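Local coordinates for protein alpha-fucosidase (Bifidobacterium bifidum, PDB 2EAB) that acts as a 1,2-alpha-L-fucosidase, a glycoside hydrolase that removes alpha-1,2-linked L-fucose from glycans, represented here by its catalytic region with bound calcium, at residues W80-P84 and N487-G491; S391-S395 and P443-Y447; N396-W401 and F764-G768. All coordinates share one frame. Residue numbers count along the deposited sequence, not the author numbering.

Overall arrangement
The three contacts lie around a bound calcium ion inside the chain. Contact 1 joins the family 65-type N-terminal domain to the family 95 catalytic domain. Contacts 2 and 3 lie within the catalytic domain, and their first segments, 391-395 and 396-401, follow each other in sequence. The calcium is held by the backbone O of Leu393 in contact 2, with Glu77 and Ser386 as further ligands; Gly57 also belongs to the site. Contacts 1 and 2 have centres about 14 Å apart and touch: Tyr447 OH is 2.8 Å from Thr488 O, a probable hydrogen bond. Contact 3 is centred about 14 Å from contact 2 and does not touch contact 1, nearest atoms about 5 Å apart.

Contact 1. Residues W80-P84 and N487-G491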
loop_
_atom_site.group_PDB
_atom_site.type_symbol
_atom_site.label_atom_id
_atom_site.label_comp_id
_atom_site.label_asym_id
_atom_site.label_seq_id
_atom_site.Cartn_x
_atom_site.Cartn_y
_atom_site.Cartn_z
ATOM N N TRP A 80 9.424 14.934 -7.320
ATOM C CA TRP A 80 8.276 14.781 -8.196
ATOM C C TRP A 80 8.215 15.944 -9.181
ATOM O O TRP A 80 8.220 17.104 -8.771
ATOM C CB TRP A 80 7.005 14.808 -7.339
ATOM C CG TRP A 80 6.439 13.474 -6.964
ATOM C CD1 TRP A 80 6.730 12.707 -5.867
ATOM C CD2 TRP A 80 5.435 12.774 -7.689
ATOM N NE1 TRP A 80 5.960 11.558 -5.884
ATOM C CE2 TRP A 80 5.158 11.579 -6.995
ATOM C CE3 TRP A 80 4.732 13.052 -8.868
ATOM C CZ2 TRP A 80 4.214 10.653 -7.453
ATOM C CZ3 TRP A 80 3.799 12.141 -9.321
ATOM C CH2 TRP A 80 3.551 10.953 -8.616
ATOM N N THR A 81 8.161 15.633 -10.473
ATOM C CA THR A 81 7.824 16.644 -11.472
ATOM C C THR A 81 6.304 16.849 -11.494
ATOM O O THR A 81 5.565 16.127 -10.829
ATOM C CB THR A 81 8.316 16.256 -12.878
ATOM O OG1 THR A 81 7.766 14.984 -13.229
ATOM C CG2 THR A 81 9.842 16.198 -12.944
ATOM N N GLY A 82 5.852 17.839 -12.259
ATOM C CA GLY A 82 4.443 18.203 -12.339
ATOM C C GLY A 82 4.058 19.287 -11.349
ATOM O O GLY A 82 4.901 19.831 -10.631
ATOM N N GLY A 83 2.770 19.613 -11.319
ATOM C CA GLY A 83 2.244 20.523 -10.312
ATOM C C GLY A 83 2.451 21.989 -10.642
ATOM O O GLY A 83 2.825 22.345 -11.763
ATOM N N PRO A 84 2.216 22.872 -9.660
ATOM C CA PRO A 84 2.347 24.298 -9.924
ATOM C C PRO A 84 3.764 24.624 -10.393
ATOM O O PRO A 84 4.738 24.075 -9.876
ATOM C CB PRO A 84 2.030 24.944 -8.570
ATOM C CG PRO A 84 2.215 23.866 -7.569
ATOM C CD PRO A 84 1.854 22.596 -8.262
ATOM N N ASN A 487 -3.077 9.720 -9.394
ATOM C CA ASN A 487 -2.835 10.815 -8.473
ATOM C C ASN A 487 -1.343 11.070 -8.328
ATOM O O ASN A 487 -0.514 10.254 -8.751
ATOM C CB ASN A 487 -3.517 10.523 -7.137
ATOM C CG ASN A 487 -4.998 10.824 -7.180
ATOM O OD1 ASN A 487 -5.410 11.958 -6.936
ATOM N ND2 ASN A 487 -5.804 9.827 -7.527
ATOM N N THR A 488 -1.002 12.227 -7.768
ATOM C CA THR A 488 0.392 12.661 -7.725
ATOM C C THR A 488 0.688 13.340 -6.388
ATOM O O THR A 488 -0.136 13.324 -5.473
ATOM C CB THR A 488 0.712 13.658 -8.860
ATOM O OG1 THR A 488 0.053 14.896 -8.583
ATOM C CG2 THR A 488 0.300 13.122 -10.227
ATOM N N ALA A 489 1.858 13.962 -6.293
ATOM C CA ALA A 489 2.222 14.771 -5.135
ATOM C C ALA A 489 1.525 16.141 -5.115
ATOM O O ALA A 489 1.646 16.875 -4.131
ATOM C CB ALA A 489 3.735 14.948 -5.081
ATOM N N TYR A 490 0.809 16.488 -6.186
ATOM C CA TYR A 490 0.373 17.871 -6.413
ATOM C C TYR A 490 -1.123 18.055 -6.668
ATOM O O TYR A 490 -1.534 18.959 -7.411
ATOM C CB TYR A 490 1.168 18.485 -7.569
ATOM C CG TYR A 490 2.663 18.478 -7.378
ATOM C CD1 TYR A 490 3.255 19.247 -6.382
ATOM C CD2 TYR A 490 3.491 17.725 -8.208
ATOM C CE1 TYR A 490 4.625 19.260 -6.208
ATOM C CE2 TYR A 490 4.870 17.722 -8.037
ATOM C CZ TYR A 490 5.430 18.500 -7.036
ATOM O OH TYR A 490 6.795 18.524 -6.843
ATOM N N GLY A 491 -1.956 17.228 -6.045
ATOM C CA GLY A 491 -3.397 17.426 -6.169
ATOM C C GLY A 491 -3.931 17.264 -7.586
ATOM O O GLY A 491 -4.809 18.021 -8.015
#
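Two loops meet here without regular secondary structure, and their end-to-end directions differ by 61°. The apolar part centres on Trp80 and Tyr490, the two residues most buried by the contact. Ala489 CB sits over one face of the indole, 3.7 Å from the centroid of the five-membered ring and 15° off its normal, a CH-pi contact. Trp80 CZ3 also reaches Thr488 CB at 3.5 Å. Trp80 CB packs on Tyr490 CE2 at 3.7 Å, and Pro84 CD lies 4.1 Å from Tyr490 CD1. Trp80 further meets the rings of Tyr136 and Phe419.

The polar part is a single hydrogen bond across the loops: Tyr490 OH donates to Trp80 O at 2.8 Å. Asn238, outside the two segments, also bonds Trp80 O and Gly82 O. Two more carbonyls crowd the tyrosine ring. Thr81 O is 3.3 Å from Tyr490 CE2 near the ring plane, and Gly82 O is 3.3 Å from the same CE2 but over a face. Thr488 OG1 accepts from Tyr490 N at 3.0 Å, an ST turn that shapes the backbone leading into the tyrosine.

Gly83 makes room for this ring. Its CA is 3.6 Å from Tyr490 CB, and a CB on Gly83 would clash with Tyr490 CG. Its positive phi also favours glycine. At Gly82 a CB would be jammed against the carbonyl O of Thr81.

The two segments thus join the N-terminal and catalytic domains mainly through buried aromatic and apolar surface, with one directional bond between them fixing the tyrosine hydroxyl.

Contact 2. Residues S391-S395 and P443-Y447. With CA (calcium ion), chain C.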
loop_
_atom_site.group_PDB
_atom_site.type_symbol
_atom_site.label_atom_id
_atom_site.label_comp_id
_atom_site.label_asym_id
_atom_site.label_seq_id
_atom_site.Cartn_x
_atom_site.Cartn_y
_atom_site.Cartn_z
ATOM N N SER A 391 6.872 10.586 7.201
ATOM C CA SER A 391 6.968 10.691 5.745
ATOM C C SER A 391 6.061 11.801 5.258
ATOM O O SER A 391 4.958 11.998 5.786
ATOM C CB SER A 391 6.535 9.393 5.065
ATOM O OG SER A 391 7.466 8.354 5.285
ATOM N N GLN A 392 6.514 12.520 4.241
ATOM C CA GLN A 392 5.664 13.533 3.639
ATOM C C GLN A 392 4.614 12.943 2.707
ATOM O O GLN A 392 3.566 13.550 2.510
ATOM C CB GLN A 392 6.500 14.578 2.909
ATOM C CG GLN A 392 7.421 15.352 3.831
ATOM C CD GLN A 392 7.921 16.620 3.199
ATOM O OE1 GLN A 392 7.182 17.591 3.076
ATOM N NE2 GLN A 392 9.181 16.619 2.786
ATOM N N LEU A 393 4.900 11.772 2.143
ATOM C CA LEU A 393 4.012 11.115 1.190
ATOM C C LEU A 393 3.879 9.637 1.533
ATOM O O LEU A 393 4.802 9.047 2.095
ATOM C CB LEU A 393 4.540 11.288 -0.240
ATOM C CG LEU A 393 4.460 12.722 -0.782
ATOM C CD1 LEU A 393 5.285 12.887 -2.046
ATOM C CD2 LEU A 393 3.021 13.167 -1.009
ATOM N N PRO A 394 2.732 9.027 1.184
ATOM C CA PRO A 394 2.595 7.596 1.411
ATOM C C PRO A 394 3.475 6.849 0.419
ATOM O O PRO A 394 4.062 7.462 -0.494
ATOM C CB PRO A 394 1.110 7.339 1.132
ATOM C CG PRO A 394 0.687 8.433 0.235
ATOM C CD PRO A 394 1.541 9.616 0.547
ATOM N N SER A 395 3.569 5.537 0.588
ATOM C CA SER A 395 4.236 4.711 -0.403
ATOM C C SER A 395 3.554 4.869 -1.766
ATOM O O SER A 395 2.327 4.916 -1.854
ATOM C CB SER A 395 4.209 3.253 0.038
ATOM O OG SER A 395 2.896 2.885 0.411
ATOM N N PRO A 443 1.031 8.829 6.901
ATOM C CA PRO A 443 1.139 9.575 5.639
ATOM C C PRO A 443 -0.012 9.331 4.658
ATOM O O PRO A 443 -0.309 10.212 3.856
ATOM C CB PRO A 443 2.481 9.116 5.054
ATOM C CG PRO A 443 2.790 7.848 5.742
ATOM C CD PRO A 443 2.201 7.957 7.116
ATOM N N LEU A 444 -0.647 8.159 4.694
ATOM C CA LEU A 444 -1.840 7.959 3.872
ATOM C C LEU A 444 -2.986 8.849 4.345
ATOM O O LEU A 444 -3.682 9.452 3.532
ATOM C CB LEU A 444 -2.294 6.495 3.838
ATOM C CG LEU A 444 -3.516 6.258 2.941
ATOM C CD1 LEU A 444 -3.166 6.509 1.468
ATOM C CD2 LEU A 444 -4.085 4.869 3.149
ATOM N N ILE A 445 -3.195 8.930 5.657
ATOM C CA ILE A 445 -4.267 9.768 6.180
ATOM C C ILE A 445 -4.041 11.221 5.765
ATOM O O ILE A 445 -4.957 11.881 5.271
ATOM C CB ILE A 445 -4.412 9.658 7.717
ATOM C CG1 ILE A 445 -4.562 8.191 8.140
ATOM C CG2 ILE A 445 -5.606 10.484 8.201
ATOM C CD1 ILE A 445 -4.578 7.971 9.638
ATOM N N GLU A 446 -2.816 11.706 5.953
ATOM C CA GLU A 446 -2.476 13.059 5.532
ATOM C C GLU A 446 -2.635 13.262 4.021
ATOM O O GLU A 446 -3.078 14.317 3.577
ATOM C CB GLU A 446 -1.068 13.445 5.980
ATOM C CG GLU A 446 -0.775 14.921 5.708
ATOM C CD GLU A 446 0.627 15.371 6.064
ATOM O OE1 GLU A 446 1.334 14.665 6.808
ATOM O OE2 GLU A 446 1.025 16.455 5.585
ATOM N N TYR A 447 -2.301 12.239 3.239
ATOM C CA TYR A 447 -2.447 12.309 1.785
ATOM C C TYR A 447 -3.910 12.466 1.376
ATOM O O TYR A 447 -4.236 13.260 0.495
ATOM C CB TYR A 447 -1.850 11.060 1.135
ATOM C CG TYR A 447 -1.837 11.126 -0.374
ATOM C CD1 TYR A 447 -0.856 11.854 -1.044
ATOM C CD2 TYR A 447 -2.812 10.475 -1.126
ATOM C CE1 TYR A 447 -0.837 11.931 -2.426
ATOM C CE2 TYR A 447 -2.809 10.552 -2.513
ATOM C CZ TYR A 447 -1.816 11.276 -3.155
ATOM O OH TYR A 447 -1.831 11.347 -4.533
HETATM CA CA CA C . 7.177 7.916 1.540
HETATM O O HOH W 1 2.428 12.682 5.336
HETATM O O HOH W 2 3.050 15.870 3.765
HETATM O O HOH W 3 0.937 12.415 2.748
#
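Segment 391-395 is an irregular loop, and segment 443-447 is part of helix 442-450. The backbones come closest at Pro394 and Pro443, whose CA atoms are 4.9 Å apart. The loop carries a metal ligand: Leu393 O binds the calcium ion at 2.7 Å, in a site with Gly57, Glu77 and Ser386.

The direct contact is mostly apolar. Pro394 CD lies 3.6 Å from Tyr447 CD1, and Leu393 CD2 lies 4.1 Å from the same CD1, at the ring edge. Pro394 CB is 4.4 Å from Leu444 CD1. Pro443 CB is 3.8 Å from Leu393 O, van der Waals packing against the carbonyl.

Three waters add polar links, though each has more acceptors in reach than protons. Water 1 is 2.7 Å from both Ser391 O and Glu446 OE1. Water 2 lies between Gln392 O (2.7 Å) and Glu446 OE2 (2.8 Å). Water 3 lies between Gln392 O (2.9 Å) and Pro443 O (2.8 Å). Proline packing and bridging water thus couple the helix to the calcium-binding loop.

Leu393 and Pro394 also pack on Phe419 of strand 419-420. Leu444 touches Ile511 and Asn514 of helix 507-520, and Ile445 touches that helix and helix 525-546.

Contact 3. Residues N396-W401 and F764-G768; sequences NLQGIW and FQIDG
Segment 396-401 starts with a type I beta turn, Asn396 to Gly399 (phi/psi Leu397 -58/-19°, Gln398 -124/18°). Gly399 N donates to Asn396 O and Asn396 N to Gly399 O, both at 3.0 Å. Gln398 N donates to Asn396 OD1 at 2.8 Å, an Asx turn. Segment 764-768 is extended at Phe764 and Gln765, then leads into the helix continuing to 780. The CA atoms of Gln398 and Ile766 are closest, 5.1 Å apart.

Ile766 (t, t), the most buried by the contact, points CB toward the turn; its N donates to Leu397 O at 3.0 Å. Ile766 CG2 lies 3.5 Å from both Asn396 O and Gly399 N, and Ile766 CD1 3.8 Å from Trp401 CZ3. A CB on Gly399 would hit Ile766 CD1.

Leu397 (m, t) packs CD2 on the end of the Gln765 side chain. Water 4 donates to Leu397 O at 2.7 Å and accepts from Asp767 N at 2.9 Å. Phe764 (t, chi2 51°) sets CE2 3.6 Å from Gln398 CB.

The turn, in the loop after helix 365-386, thus docks on the lead-in to a later catalytic-domain helix by backbone hydrogen bond and water bridge. Leu397 and Ile766 touch helix 424-428, and Phe764 and Trp401 pack on Trp47 of helix 42-50.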
loop_
_atom_site.group_PDB
_atom_site.type_symbol
_atom_site.label_atom_id
_atom_site.label_comp_id
_atom_site.label_asym_id
_atom_site.label_seq_id
_atom_site.Cartn_x
_atom_site.Cartn_y
_atom_site.Cartn_z
ATOM N N ASN A 396 4.359 4.977 -2.821
ATOM C CA ASN A 396 3.838 5.049 -4.187
ATOM C C ASN A 396 3.870 3.653 -4.837
ATOM O O ASN A 396 4.015 2.646 -4.134
ATOM C CB ASN A 396 4.554 6.147 -5.014
ATOM C CG ASN A 396 6.049 5.909 -5.172
ATOM O OD1 ASN A 396 6.489 4.803 -5.478
ATOM N ND2 ASN A 396 6.835 6.976 -5.014
ATOM N N LEU A 397 3.705 3.572 -6.155
ATOM C CA LEU A 397 3.685 2.269 -6.831
ATOM C C LEU A 397 4.963 1.460 -6.612
ATOM O O LEU A 397 4.962 0.243 -6.819
ATOM C CB LEU A 397 3.462 2.425 -8.339
ATOM C CG LEU A 397 2.053 2.718 -8.847
ATOM C CD1 LEU A 397 2.097 2.904 -10.348
ATOM C CD2 LEU A 397 1.090 1.594 -8.480
ATOM N N GLN A 398 6.037 2.137 -6.204
ATOM C CA GLN A 398 7.332 1.507 -5.976
ATOM C C GLN A 398 7.853 1.745 -4.560
ATOM O O GLN A 398 9.035 1.541 -4.283
ATOM C CB GLN A 398 8.344 1.966 -7.039
ATOM C CG GLN A 398 7.925 1.513 -8.433
ATOM C CD GLN A 398 8.887 1.900 -9.543
ATOM O OE1 GLN A 398 10.083 2.108 -9.317
ATOM N NE2 GLN A 398 8.372 1.959 -10.760
ATOM N N GLY A 399 6.948 2.131 -3.660
ATOM C CA GLY A 399 7.317 2.463 -2.290
ATOM C C GLY A 399 7.972 3.827 -2.303
ATOM O O GLY A 399 7.287 4.853 -2.324
ATOM N N ILE A 400 9.304 3.818 -2.277
ATOM C CA ILE A 400 10.117 4.999 -2.557
ATOM C C ILE A 400 11.278 4.690 -3.513
ATOM O O ILE A 400 12.091 5.576 -3.787
ATOM C CB ILE A 400 10.716 5.658 -1.265
ATOM C CG1 ILE A 400 11.582 4.669 -0.467
ATOM C CG2 ILE A 400 9.632 6.317 -0.426
ATOM C CD1 ILE A 400 12.394 5.321 0.635
ATOM N N TRP A 401 11.358 3.458 -4.018
ATOM C CA TRP A 401 12.561 2.985 -4.717
ATOM C C TRP A 401 12.368 2.944 -6.225
ATOM O O TRP A 401 11.458 2.288 -6.710
ATOM C CB TRP A 401 12.977 1.600 -4.191
ATOM C CG TRP A 401 13.256 1.618 -2.719
ATOM C CD1 TRP A 401 14.395 2.057 -2.118
ATOM C CD2 TRP A 401 12.373 1.214 -1.662
ATOM N NE1 TRP A 401 14.292 1.940 -0.750
ATOM C CE2 TRP A 401 13.055 1.436 -0.442
ATOM C CE3 TRP A 401 11.071 0.692 -1.626
ATOM C CZ2 TRP A 401 12.488 1.136 0.801
ATOM C CZ3 TRP A 401 10.508 0.401 -0.390
ATOM C CH2 TRP A 401 11.215 0.629 0.807
ATOM N N PHE A 764 8.490 -4.375 -11.721
ATOM C CA PHE A 764 8.379 -4.242 -10.268
ATOM C C PHE A 764 7.226 -3.322 -9.901
ATOM O O PHE A 764 7.150 -2.192 -10.397
ATOM C CB PHE A 764 9.695 -3.689 -9.700
ATOM C CG PHE A 764 9.582 -3.065 -8.322
ATOM C CD1 PHE A 764 8.985 -3.735 -7.257
ATOM C CD2 PHE A 764 10.136 -1.815 -8.092
ATOM C CE1 PHE A 764 8.914 -3.141 -5.989
ATOM C CE2 PHE A 764 10.081 -1.223 -6.834
ATOM C CZ PHE A 764 9.465 -1.883 -5.781
ATOM N N GLN A 765 6.339 -3.832 -9.045
ATOM C CA GLN A 765 5.233 -3.080 -8.457
ATOM C C GLN A 765 5.136 -3.537 -7.012
ATOM O O GLN A 765 4.984 -4.730 -6.746
ATOM C CB GLN A 765 3.924 -3.377 -9.194
ATOM C CG GLN A 765 3.855 -2.784 -10.596
ATOM C CD GLN A 765 3.792 -1.273 -10.584
ATOM O OE1 GLN A 765 4.792 -0.587 -10.827
ATOM N NE2 GLN A 765 2.617 -0.743 -10.302
ATOM N N ILE A 766 5.243 -2.603 -6.078
ATOM C CA ILE A 766 5.313 -2.968 -4.663
ATOM C C ILE A 766 3.973 -3.445 -4.092
ATOM O O ILE A 766 3.932 -4.142 -3.068
ATOM C CB ILE A 766 5.892 -1.804 -3.827
ATOM C CG1 ILE A 766 6.550 -2.320 -2.543
ATOM C CG2 ILE A 766 4.836 -0.719 -3.576
ATOM C CD1 ILE A 766 7.435 -1.296 -1.851
ATOM N N ASP A 767 2.880 -3.083 -4.764
ATOM C CA ASP A 767 1.543 -3.433 -4.291
ATOM C C ASP A 767 1.437 -4.891 -3.849
ATOM O O ASP A 767 1.023 -5.174 -2.718
ATOM C CB ASP A 767 0.445 -3.062 -5.308
ATOM C CG ASP A 767 0.797 -3.414 -6.756
ATOM O OD1 ASP A 767 1.349 -4.496 -7.039
ATOM O OD2 ASP A 767 0.473 -2.590 -7.636
ATOM N N GLY A 768 1.860 -5.811 -4.716
ATOM C CA GLY A 768 1.779 -7.241 -4.426
ATOM C C GLY A 768 2.623 -7.705 -3.254
ATOM O O GLY A 768 2.293 -8.708 -2.624
HETATM O O HOH W 4 2.503 -0.923 -6.663
#